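Local coordinates for tyrosine-protein phosphatase YwqE (Bacillus subtilis, PDB 3QY7) that removes phosphate from phosphotyrosine in the proteins YwqD, YwqF and Ssb, as a manganese-dependent protein tyrosine phosphatase with a TIM-barrel, PHP-like fold, at residues K103-V114 against I131-E142; Y151-A159 against I237-V245. One frame throughout, in Å; residues are numbered along the deposited sequence.

Contact 1. Residues K103-V114 against I131-E142; sequences KYILIEFPFDHV and IPVIAHPERNRE. With FE (Fe (III) ion), chain B.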
loop_
_atom_site.group_PDB
_atom_site.type_symbol
_atom_site.label_atom_id
_atom_site.label_comp_id
_atom_site.label_asym_id
_atom_site.label_seq_id
_atom_site.Cartn_x
_atom_site.Cartn_y
_atom_site.Cartn_z
ATOM N N LYS A 103 8.177 9.384 6.181
ATOM C CA LYS A 103 7.233 10.451 5.888
ATOM C C LYS A 103 6.016 9.976 5.112
ATOM O O LYS A 103 5.099 10.755 4.901
ATOM C CB LYS A 103 7.915 11.564 5.106
ATOM C CG LYS A 103 8.178 11.253 3.644
ATOM C CD LYS A 103 8.840 12.422 2.957
ATOM C CE LYS A 103 10.276 12.545 3.373
ATOM N NZ LYS A 103 10.817 13.875 2.937
ATOM N N TYR A 104 6.030 8.720 4.666
ATOM C CA TYR A 104 4.933 8.179 3.857
ATOM C C TYR A 104 3.889 7.522 4.741
ATOM O O TYR A 104 4.213 6.700 5.589
ATOM C CB TYR A 104 5.482 7.178 2.836
ATOM C CG TYR A 104 6.420 7.836 1.858
ATOM C CD1 TYR A 104 5.941 8.408 0.684
ATOM C CD2 TYR A 104 7.784 7.955 2.146
ATOM C CE1 TYR A 104 6.801 9.041 -0.204
ATOM C CE2 TYR A 104 8.656 8.584 1.268
ATOM C CZ TYR A 104 8.159 9.128 0.097
ATOM O OH TYR A 104 9.003 9.764 -0.777
ATOM N N ILE A 105 2.626 7.891 4.554
ATOM C CA ILE A 105 1.562 7.374 5.392
ATOM C C ILE A 105 0.493 6.789 4.485
ATOM O O ILE A 105 0.133 7.419 3.481
ATOM C CB ILE A 105 0.985 8.470 6.358
ATOM C CG1 ILE A 105 -0.164 7.935 7.209
ATOM C CG2 ILE A 105 0.656 9.770 5.631
ATOM C CD1 ILE A 105 -0.671 8.931 8.259
ATOM N N LEU A 106 0.035 5.580 4.814
ATOM C CA LEU A 106 -0.923 4.849 3.963
ATOM C C LEU A 106 -2.344 5.136 4.409
ATOM O O LEU A 106 -2.772 4.702 5.472
ATOM C CB LEU A 106 -0.615 3.341 4.001
ATOM C CG LEU A 106 -1.436 2.464 3.040
ATOM C CD1 LEU A 106 -1.152 2.816 1.589
ATOM C CD2 LEU A 106 -1.154 0.999 3.315
ATOM N N ILE A 107 -3.046 5.904 3.577
ATOM C CA ILE A 107 -4.397 6.367 3.861
ATOM C C ILE A 107 -5.349 5.698 2.882
ATOM O O ILE A 107 -5.142 5.771 1.668
ATOM C CB ILE A 107 -4.478 7.905 3.697
ATOM C CG1 ILE A 107 -3.486 8.613 4.634
ATOM C CG2 ILE A 107 -5.921 8.424 3.922
ATOM C CD1 ILE A 107 -3.736 8.398 6.099
ATOM N N GLU A 108 -6.389 5.078 3.422
ATOM C CA GLU A 108 -7.385 4.361 2.632
ATOM C C GLU A 108 -8.711 5.097 2.715
ATOM O O GLU A 108 -9.175 5.397 3.811
ATOM C CB GLU A 108 -7.568 2.954 3.193
ATOM C CG GLU A 108 -8.499 2.064 2.374
ATOM C CD GLU A 108 -9.129 0.956 3.190
ATOM O OE1 GLU A 108 -9.294 -0.164 2.658
ATOM O OE2 GLU A 108 -9.462 1.175 4.371
ATOM N N PHE A 109 -9.297 5.372 1.551
ATOM C CA PHE A 109 -10.665 5.909 1.446
ATOM C C PHE A 109 -11.679 4.784 1.647
ATOM O O PHE A 109 -11.436 3.653 1.262
ATOM C CB PHE A 109 -10.899 6.538 0.062
ATOM C CG PHE A 109 -9.982 7.688 -0.277
ATOM C CD1 PHE A 109 -9.540 8.579 0.706
ATOM C CD2 PHE A 109 -9.579 7.898 -1.590
ATOM C CE1 PHE A 109 -8.704 9.642 0.379
ATOM C CE2 PHE A 109 -8.749 8.970 -1.942
ATOM C CZ PHE A 109 -8.300 9.858 -0.939
ATOM N N PRO A 110 -12.846 5.102 2.228
ATOM C CA PRO A 110 -13.939 4.144 2.167
ATOM C C PRO A 110 -14.199 3.747 0.715
ATOM O O PRO A 110 -13.977 4.547 -0.194
ATOM C CB PRO A 110 -15.122 4.939 2.722
ATOM C CG PRO A 110 -14.754 6.354 2.566
ATOM C CD PRO A 110 -13.272 6.392 2.786
ATOM N N PHE A 111 -14.673 2.526 0.490
ATOM C CA PHE A 111 -14.709 1.981 -0.865
ATOM C C PHE A 111 -15.607 2.761 -1.843
ATOM O O PHE A 111 -15.405 2.704 -3.052
ATOM C CB PHE A 111 -15.101 0.500 -0.850
ATOM C CG PHE A 111 -16.582 0.261 -0.995
ATOM C CD1 PHE A 111 -17.106 -0.211 -2.198
ATOM C CD2 PHE A 111 -17.449 0.522 0.061
ATOM C CE1 PHE A 111 -18.474 -0.440 -2.343
ATOM C CE2 PHE A 111 -18.826 0.307 -0.074
ATOM C CZ PHE A 111 -19.337 -0.178 -1.280
ATOM N N ASP A 112 -16.581 3.490 -1.303
ATOM C CA ASP A 112 -17.661 4.059 -2.111
ATOM C C ASP A 112 -17.455 5.510 -2.533
ATOM O O ASP A 112 -18.067 5.960 -3.502
ATOM C CB ASP A 112 -19.003 3.920 -1.378
ATOM C CG ASP A 112 -19.028 4.668 -0.057
ATOM O OD1 ASP A 112 -18.141 4.427 0.785
ATOM O OD2 ASP A 112 -19.933 5.501 0.149
ATOM N N HIS A 113 -16.623 6.254 -1.807
ATOM C CA HIS A 113 -16.435 7.674 -2.129
ATOM C C HIS A 113 -15.111 8.214 -1.624
ATOM O O HIS A 113 -14.456 7.592 -0.777
ATOM C CB HIS A 113 -17.585 8.521 -1.557
ATOM C CG HIS A 113 -17.568 8.636 -0.065
ATOM N ND1 HIS A 113 -17.323 9.826 0.589
ATOM C CD2 HIS A 113 -17.749 7.706 0.901
ATOM C CE1 HIS A 113 -17.358 9.624 1.895
ATOM N NE2 HIS A 113 -17.616 8.346 2.111
ATOM N N VAL A 114 -14.733 9.375 -2.151
ATOM C CA VAL A 114 -13.596 10.128 -1.639
ATOM C C VAL A 114 -14.153 11.206 -0.714
ATOM O O VAL A 114 -14.861 12.104 -1.181
ATOM C CB VAL A 114 -12.776 10.764 -2.770
ATOM C CG1 VAL A 114 -11.627 11.596 -2.203
ATOM C CG2 VAL A 114 -12.233 9.682 -3.705
ATOM N N ILE A 131 3.958 12.634 3.201
ATOM C CA ILE A 131 3.429 12.380 1.872
ATOM C C ILE A 131 2.334 11.335 2.049
ATOM O O ILE A 131 2.620 10.196 2.437
ATOM C CB ILE A 131 4.522 11.905 0.882
ATOM C CG1 ILE A 131 5.558 13.011 0.646
ATOM C CG2 ILE A 131 3.882 11.524 -0.452
ATOM C CD1 ILE A 131 6.705 12.626 -0.306
ATOM N N PRO A 132 1.063 11.720 1.817
ATOM C CA PRO A 132 -0.005 10.729 1.917
ATOM C C PRO A 132 0.031 9.814 0.701
ATOM O O PRO A 132 0.191 10.295 -0.428
ATOM C CB PRO A 132 -1.296 11.572 1.914
ATOM C CG PRO A 132 -0.911 12.864 1.261
ATOM C CD PRO A 132 0.557 13.081 1.551
ATOM N N VAL A 133 -0.079 8.511 0.956
ATOM C CA VAL A 133 -0.158 7.500 -0.094
ATOM C C VAL A 133 -1.544 6.905 -0.065
ATOM O O VAL A 133 -1.928 6.247 0.918
ATOM C CB VAL A 133 0.880 6.389 0.113
ATOM C CG1 VAL A 133 0.813 5.377 -1.064
ATOM C CG2 VAL A 133 2.292 7.005 0.174
ATOM N N ILE A 134 -2.288 7.134 -1.145
ATOM C CA ILE A 134 -3.653 6.610 -1.269
ATOM C C ILE A 134 -3.582 5.117 -1.555
ATOM O O ILE A 134 -2.965 4.710 -2.550
ATOM C CB ILE A 134 -4.391 7.324 -2.424
ATOM C CG1 ILE A 134 -4.504 8.823 -2.102
ATOM C CG2 ILE A 134 -5.809 6.724 -2.624
ATOM C CD1 ILE A 134 -4.838 9.695 -3.311
ATOM N N ALA A 135 -4.220 4.333 -0.693
ATOM C CA ALA A 135 -4.302 2.876 -0.878
ATOM C C ALA A 135 -5.283 2.548 -2.003
ATOM O O ALA A 135 -6.401 3.064 -2.046
ATOM C CB ALA A 135 -4.704 2.196 0.398
ATOM N N HIS A 136 -4.824 1.682 -2.902
ATOM C CA HIS A 136 -5.642 1.089 -3.962
ATOM C C HIS A 136 -6.724 2.015 -4.522
ATOM O O HIS A 136 -7.903 1.705 -4.413
ATOM C CB HIS A 136 -6.251 -0.249 -3.524
ATOM C CG HIS A 136 -6.920 -0.214 -2.187
ATOM N ND1 HIS A 136 -8.105 0.459 -1.958
ATOM C CD2 HIS A 136 -6.575 -0.777 -1.004
ATOM C CE1 HIS A 136 -8.455 0.301 -0.696
ATOM N NE2 HIS A 136 -7.550 -0.452 -0.096
ATOM N N PRO A 137 -6.314 3.125 -5.141
ATOM C CA PRO A 137 -7.324 4.041 -5.674
ATOM C C PRO A 137 -8.181 3.378 -6.756
ATOM O O PRO A 137 -9.344 3.782 -6.942
ATOM C CB PRO A 137 -6.490 5.194 -6.254
ATOM C CG PRO A 137 -5.146 4.567 -6.549
ATOM C CD PRO A 137 -4.946 3.615 -5.397
ATOM N N GLU A 138 -7.626 2.371 -7.442
ATOM C CA GLU A 138 -8.368 1.632 -8.490
ATOM C C GLU A 138 -9.588 0.872 -7.952
ATOM O O GLU A 138 -10.516 0.549 -8.709
ATOM C CB GLU A 138 -7.422 0.692 -9.273
ATOM C CG GLU A 138 -7.104 -0.686 -8.608
ATOM C CD GLU A 138 -6.071 -0.645 -7.478
ATOM O OE1 GLU A 138 -5.633 -1.735 -7.079
ATOM O OE2 GLU A 138 -5.685 0.437 -6.991
ATOM N N ARG A 139 -9.581 0.577 -6.656
ATOM C CA ARG A 139 -10.652 -0.153 -5.987
ATOM C C ARG A 139 -11.710 0.771 -5.383
ATOM O O ARG A 139 -12.626 0.301 -4.702
ATOM C CB ARG A 139 -10.078 -1.054 -4.888
ATOM C CG ARG A 139 -9.523 -2.382 -5.368
ATOM C CD ARG A 139 -10.624 -3.434 -5.282
ATOM N NE ARG A 139 -10.089 -4.785 -5.167
ATOM C CZ ARG A 139 -10.823 -5.875 -4.963
ATOM N NH1 ARG A 139 -12.146 -5.793 -4.834
ATOM N NH2 ARG A 139 -10.223 -7.053 -4.885
ATOM N N ASN A 140 -11.571 2.075 -5.615
ATOM C CA ASN A 140 -12.532 3.054 -5.115
ATOM C C ASN A 140 -13.604 3.355 -6.172
ATOM O O ASN A 140 -13.282 3.760 -7.289
ATOM C CB ASN A 140 -11.815 4.344 -4.713
ATOM C CG ASN A 140 -12.748 5.351 -4.093
ATOM O OD1 ASN A 140 -13.398 6.116 -4.799
ATOM N ND2 ASN A 140 -12.808 5.365 -2.767
ATOM N N ARG A 141 -14.867 3.170 -5.793
ATOM C CA ARG A 141 -15.996 3.342 -6.723
ATOM C C ARG A 141 -16.058 4.744 -7.336
ATOM O O ARG A 141 -16.269 4.879 -8.544
ATOM C CB ARG A 141 -17.334 3.010 -6.050
ATOM C CG ARG A 141 -18.426 2.531 -7.033
ATOM C CD ARG A 141 -19.840 3.026 -6.697
ATOM N NE ARG A 141 -20.205 2.877 -5.288
ATOM C CZ ARG A 141 -20.883 1.852 -4.777
ATOM N NH1 ARG A 141 -21.283 0.849 -5.547
ATOM N NH2 ARG A 141 -21.159 1.829 -3.478
ATOM N N GLU A 142 -15.884 5.780 -6.512
ATOM C CA GLU A 142 -15.911 7.160 -7.015
ATOM C C GLU A 142 -14.743 7.533 -7.929
ATOM O O GLU A 142 -14.924 8.242 -8.923
ATOM C CB GLU A 142 -16.041 8.179 -5.877
ATOM C CG GLU A 142 -16.402 9.565 -6.389
ATOM C CD GLU A 142 -16.758 10.568 -5.307
ATOM O OE1 GLU A 142 -16.649 10.264 -4.092
ATOM O OE2 GLU A 142 -17.156 11.693 -5.695
HETATM FE FE FE B . -7.751 -1.389 1.898
HETATM O O HOH W 1 -8.482 4.372 -1.084
HETATM O O HOH W 2 -11.032 3.150 -1.424
HETATM O O HOH W 3 -20.071 6.038 -5.346
HETATM O O HOH W 4 -17.603 12.331 -2.428
HETATM O O HOH W 5 -9.296 -2.660 0.907
HETATM O O HOH W 6 -6.178 -2.636 1.459
#
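Glu108 and His136 meet at an iron(III) ion: Glu108 OE1 binds it at 2.1 Å and His136 NE2 at 2.2 Å. Glu108 reaches it with an extended chain, CG anti to the backbone N (chi1 -175°), and OE1 arrives at the edge of the imidazole, near the ring plane, while the carboxylate plane is turned 72° from that ring. Two waters and Glu80, which is shared with a second iron, bind the same ion; the other oxygen, Glu108 OE2, makes a salt bridge to Arg82.

Both ligands stand at the carboxyl ends of neighbouring parallel strands, 104-108 and 131-135, joined through helix 118-127 as a beta-alpha-beta unit of the TIM barrel. Five backbone hydrogen bonds run along the pair, from Ile131 N to Lys103 O at one end to Ala135 N to Ile107 O at the other. Where the strands part, a water bridges Phe109 N and Ala135 O.

Apolar packing covers both faces of the strand pair. Tyr104 lies alongside Ile131, CE1 being 3.6 Å from CD1 of that isoleucine, with Val133 CG2 at the ring edge. On the face that carries Ile107 and Ile134, Phe109 CE2 packs on Ile134 CG2, and both side chains also touch Phe122 of helix 118-127.

Beyond the strands the bonding is polar. Arg141 N donates to Phe111 O, and Glu142 OE1 accepts from Val114 N at 2.9 Å, on its anti side and 32° out of the carboxylate plane. Asn140, the N-cap of helix 141-145, directs OD1 to Ile143 N, while its ND2 gives a weak bond to His113 O. The ladder sets the two backbones side by side, the metal bonds join the side chains, and Arg82 holds the second carboxylate oxygen, which limits rotation of that group.

Contact 2. Residues Y151-A159 against I237-V245; sequences YHLVEKGAA and IFRQPPQPV
Tyr151 receives Pro244 on one face of its ring, in a CH-pi contact with CG of the proline 3.8 Å from the ring centroid and 13° off the normal. The phenol is swung out from the helix by a chi1 of 162°, which sets CG opposite the backbone N and lays the ring alongside the proline, both side chains pointing the same way. Pro244 CD also rests 3.4 Å from Tyr151 CE2, whereas Pro242 O approaches the ring at its edge, near the plane.

Pro242 fits against the next turn of the helix. Its CB packs 4.0 Å from Val154 CG1, and its CG touches Glu155 CA.

The helix, 148-155, ends in a Schellman motif: Gly157, with positive phi, leaves the helical path, and Gly157 N and Ala158 N bond back to Val154 O and Leu153 O. The chain then enters barrel strand 159-163, and the tail that follows helix 219-232 crosses this turn.

Arg239 reaches into the turn, its chain bent at chi3 (88°) to bring the guanidinium edge-on to Ala158 O and Val154 O. NH2 makes a weak bond to Val154 O, and a water linking NH2 with the same carbonyl reinforces it. The separation of NH2 from Ala158 O, 2.4 Å, is too short to be trusted in detail.

At the start of the tail, Ile237 CD1 meets Ala159 CB at 3.8 Å. Phe190 of strand 190-192 touches both of these side chains.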
loop_
_atom_site.group_PDB
_atom_site.type_symbol
_atom_site.label_atom_id
_atom_site.label_comp_id
_atom_site.label_asym_id
_atom_site.label_seq_id
_atom_site.Cartn_x
_atom_site.Cartn_y
_atom_site.Cartn_z
ATOM N N TYR A 151 -6.489 12.314 -10.172
ATOM C CA TYR A 151 -5.627 13.250 -10.860
ATOM C C TYR A 151 -5.387 14.488 -9.985
ATOM O O TYR A 151 -4.250 14.894 -9.798
ATOM C CB TYR A 151 -6.224 13.666 -12.203
ATOM C CG TYR A 151 -5.608 14.920 -12.746
ATOM C CD1 TYR A 151 -6.263 16.147 -12.615
ATOM C CD2 TYR A 151 -4.359 14.897 -13.361
ATOM C CE1 TYR A 151 -5.701 17.310 -13.093
ATOM C CE2 TYR A 151 -3.782 16.062 -13.847
ATOM C CZ TYR A 151 -4.467 17.267 -13.708
ATOM O OH TYR A 151 -3.923 18.432 -14.185
ATOM N N HIS A 152 -6.454 15.086 -9.468
ATOM C CA HIS A 152 -6.302 16.333 -8.715
ATOM C C HIS A 152 -5.526 16.132 -7.420
ATOM O O HIS A 152 -4.641 16.929 -7.105
ATOM C CB HIS A 152 -7.652 17.003 -8.452
ATOM C CG HIS A 152 -8.223 17.685 -9.657
ATOM N ND1 HIS A 152 -7.575 18.717 -10.310
ATOM C CD2 HIS A 152 -9.370 17.468 -10.344
ATOM C CE1 HIS A 152 -8.305 19.108 -11.339
ATOM N NE2 HIS A 152 -9.395 18.363 -11.385
ATOM N N LEU A 153 -5.836 15.060 -6.691
ATOM C CA LEU A 153 -5.139 14.776 -5.424
ATOM C C LEU A 153 -3.647 14.548 -5.658
ATOM O O LEU A 153 -2.815 15.027 -4.891
ATOM C CB LEU A 153 -5.775 13.591 -4.688
ATOM C CG LEU A 153 -7.181 13.779 -4.097
ATOM C CD1 LEU A 153 -7.811 12.453 -3.738
ATOM C CD2 LEU A 153 -7.157 14.731 -2.896
ATOM N N VAL A 154 -3.314 13.828 -6.729
ATOM C CA VAL A 154 -1.925 13.585 -7.100
ATOM C C VAL A 154 -1.228 14.854 -7.610
ATOM O O VAL A 154 -0.104 15.144 -7.228
ATOM C CB VAL A 154 -1.802 12.412 -8.109
ATOM C CG1 VAL A 154 -0.372 12.316 -8.669
ATOM C CG2 VAL A 154 -2.208 11.105 -7.435
ATOM N N GLU A 155 -1.903 15.611 -8.474
ATOM C CA GLU A 155 -1.398 16.919 -8.886
ATOM C C GLU A 155 -1.082 17.792 -7.653
ATOM O O GLU A 155 -0.096 18.536 -7.646
ATOM C CB GLU A 155 -2.418 17.604 -9.796
ATOM C CG GLU A 155 -1.918 18.845 -10.478
ATOM C CD GLU A 155 -2.029 20.075 -9.590
ATOM O OE1 GLU A 155 -1.192 20.990 -9.743
ATOM O OE2 GLU A 155 -2.951 20.118 -8.742
ATOM N N LYS A 156 -1.907 17.669 -6.619
ATOM C CA LYS A 156 -1.729 18.446 -5.379
ATOM C C LYS A 156 -0.720 17.856 -4.387
ATOM O O LYS A 156 -0.519 18.415 -3.303
ATOM C CB LYS A 156 -3.074 18.681 -4.682
ATOM C CG LYS A 156 -4.021 19.679 -5.398
ATOM C CD LYS A 156 -3.376 21.052 -5.506
ATOM C CE LYS A 156 -4.426 22.154 -5.592
ATOM N NZ LYS A 156 -3.778 23.488 -5.407
ATOM N N GLY A 157 -0.114 16.723 -4.741
ATOM C CA GLY A 157 1.027 16.204 -3.985
ATOM C C GLY A 157 0.885 14.819 -3.378
ATOM O O GLY A 157 1.852 14.284 -2.836
ATOM N N ALA A 158 -0.300 14.228 -3.499
ATOM C CA ALA A 158 -0.537 12.879 -2.984
ATOM C C ALA A 158 0.164 11.886 -3.884
ATOM O O ALA A 158 0.354 12.120 -5.076
ATOM C CB ALA A 158 -2.022 12.578 -2.950
ATOM N N ALA A 159 0.587 10.781 -3.281
ATOM C CA ALA A 159 1.014 9.613 -4.057
ATOM C C ALA A 159 -0.062 8.545 -3.977
ATOM O O ALA A 159 -0.966 8.619 -3.146
ATOM C CB ALA A 159 2.342 9.076 -3.484
ATOM N N ILE A 237 10.225 10.073 -3.463
ATOM C CA ILE A 237 9.891 9.209 -4.596
ATOM C C ILE A 237 9.957 9.953 -5.931
ATOM O O ILE A 237 9.884 11.197 -5.970
ATOM C CB ILE A 237 8.491 8.559 -4.448
ATOM C CG1 ILE A 237 7.414 9.620 -4.184
ATOM C CG2 ILE A 237 8.494 7.535 -3.307
ATOM C CD1 ILE A 237 6.004 9.189 -4.617
ATOM N N PHE A 238 10.087 9.185 -7.014
ATOM C CA PHE A 238 10.128 9.748 -8.357
ATOM C C PHE A 238 8.736 9.781 -8.951
ATOM O O PHE A 238 7.978 8.802 -8.881
ATOM C CB PHE A 238 11.071 8.964 -9.269
ATOM C CG PHE A 238 12.485 8.876 -8.759
ATOM C CD1 PHE A 238 13.244 7.737 -8.997
ATOM C CD2 PHE A 238 13.063 9.942 -8.053
ATOM C CE1 PHE A 238 14.560 7.649 -8.541
ATOM C CE2 PHE A 238 14.372 9.855 -7.585
ATOM C CZ PHE A 238 15.117 8.700 -7.835
ATOM N N ARG A 239 8.409 10.920 -9.543
ATOM C CA ARG A 239 7.099 11.129 -10.126
ATOM C C ARG A 239 7.245 11.584 -11.564
ATOM O O ARG A 239 8.216 12.253 -11.933
ATOM C CB ARG A 239 6.319 12.187 -9.326
ATOM C CG ARG A 239 6.178 11.855 -7.845
ATOM C CD ARG A 239 5.827 13.076 -6.999
ATOM N NE ARG A 239 4.389 13.254 -6.928
ATOM C CZ ARG A 239 3.626 12.995 -5.868
ATOM N NH1 ARG A 239 4.126 12.565 -4.715
ATOM N NH2 ARG A 239 2.331 13.190 -5.974
ATOM N N GLN A 240 6.265 11.207 -12.373
ATOM C CA GLN A 240 6.124 11.750 -13.718
ATOM C C GLN A 240 4.916 12.710 -13.702
ATOM O O GLN A 240 4.063 12.630 -12.795
ATOM C CB GLN A 240 5.958 10.621 -14.747
ATOM C CG GLN A 240 7.164 9.668 -14.874
ATOM C CD GLN A 240 8.427 10.325 -15.417
ATOM O OE1 GLN A 240 9.536 10.029 -14.957
ATOM N NE2 GLN A 240 8.271 11.212 -16.396
ATOM N N PRO A 241 4.846 13.637 -14.682
ATOM C CA PRO A 241 3.765 14.612 -14.627
ATOM C C PRO A 241 2.398 13.935 -14.697
ATOM O O PRO A 241 2.134 13.180 -15.644
ATOM C CB PRO A 241 4.013 15.499 -15.857
ATOM C CG PRO A 241 5.421 15.243 -16.267
ATOM C CD PRO A 241 5.688 13.812 -15.883
ATOM N N PRO A 242 1.539 14.180 -13.689
ATOM C CA PRO A 242 0.223 13.557 -13.672
ATOM C C PRO A 242 -0.636 14.043 -14.827
ATOM O O PRO A 242 -0.476 15.182 -15.294
ATOM C CB PRO A 242 -0.381 14.012 -12.339
ATOM C CG PRO A 242 0.402 15.209 -11.946
ATOM C CD PRO A 242 1.774 15.012 -12.490
ATOM N N GLN A 243 -1.522 13.168 -15.293
ATOM C CA GLN A 243 -2.363 13.478 -16.442
ATOM C C GLN A 243 -3.817 13.182 -16.115
ATOM O O GLN A 243 -4.113 12.262 -15.354
ATOM C CB GLN A 243 -1.905 12.689 -17.673
ATOM C CG GLN A 243 -0.415 12.808 -18.021
ATOM C CD GLN A 243 0.021 14.200 -18.472
ATOM O OE1 GLN A 243 -0.805 15.049 -18.831
ATOM N NE2 GLN A 243 1.335 14.434 -18.465
ATOM N N PRO A 244 -4.747 14.008 -16.633
ATOM C CA PRO A 244 -6.137 13.654 -16.428
ATOM C C PRO A 244 -6.480 12.343 -17.123
ATOM O O PRO A 244 -5.886 11.990 -18.150
ATOM C CB PRO A 244 -6.888 14.819 -17.085
ATOM C CG PRO A 244 -5.994 15.967 -16.868
ATOM C CD PRO A 244 -4.603 15.412 -17.058
ATOM N N VAL A 245 -7.410 11.646 -16.540
ATOM C CA VAL A 245 -7.945 10.453 -17.117
ATOM C C VAL A 245 -9.445 10.691 -17.153
ATOM O O VAL A 245 -10.002 11.248 -16.260
ATOM C CB VAL A 245 -7.540 9.197 -16.348
ATOM C CG1 VAL A 245 -6.937 9.460 -15.065
ATOM C CG2 VAL A 245 -8.546 8.106 -16.310
HETATM O O HOH W 7 2.294 14.483 -8.612
#

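In the fold
Along the chain the two contacts come in series: contact 1 closes at the start of helix 141-145, and helix 148-155 then opens contact 2. Their centres lie 14 Å apart, yet they meet directly. Strand 159-163 pairs with strand 131-135 in the same parallel sheet, Ala159 probably bonding through its backbone to Pro132 and Ile134, and Leu153 of helix 148-155 packs on Phe109. Contact 1 thus runs along the barrel wall to the metal site, whereas the centre of contact 2 lies about 16 Å from the centre of the chain, against 9 Å for contact 1, where the C-terminal tail lies against the outer helix. Tyr104, through its hydroxyl, also bonds to Ile237 N, tying that tail to strand 104-108.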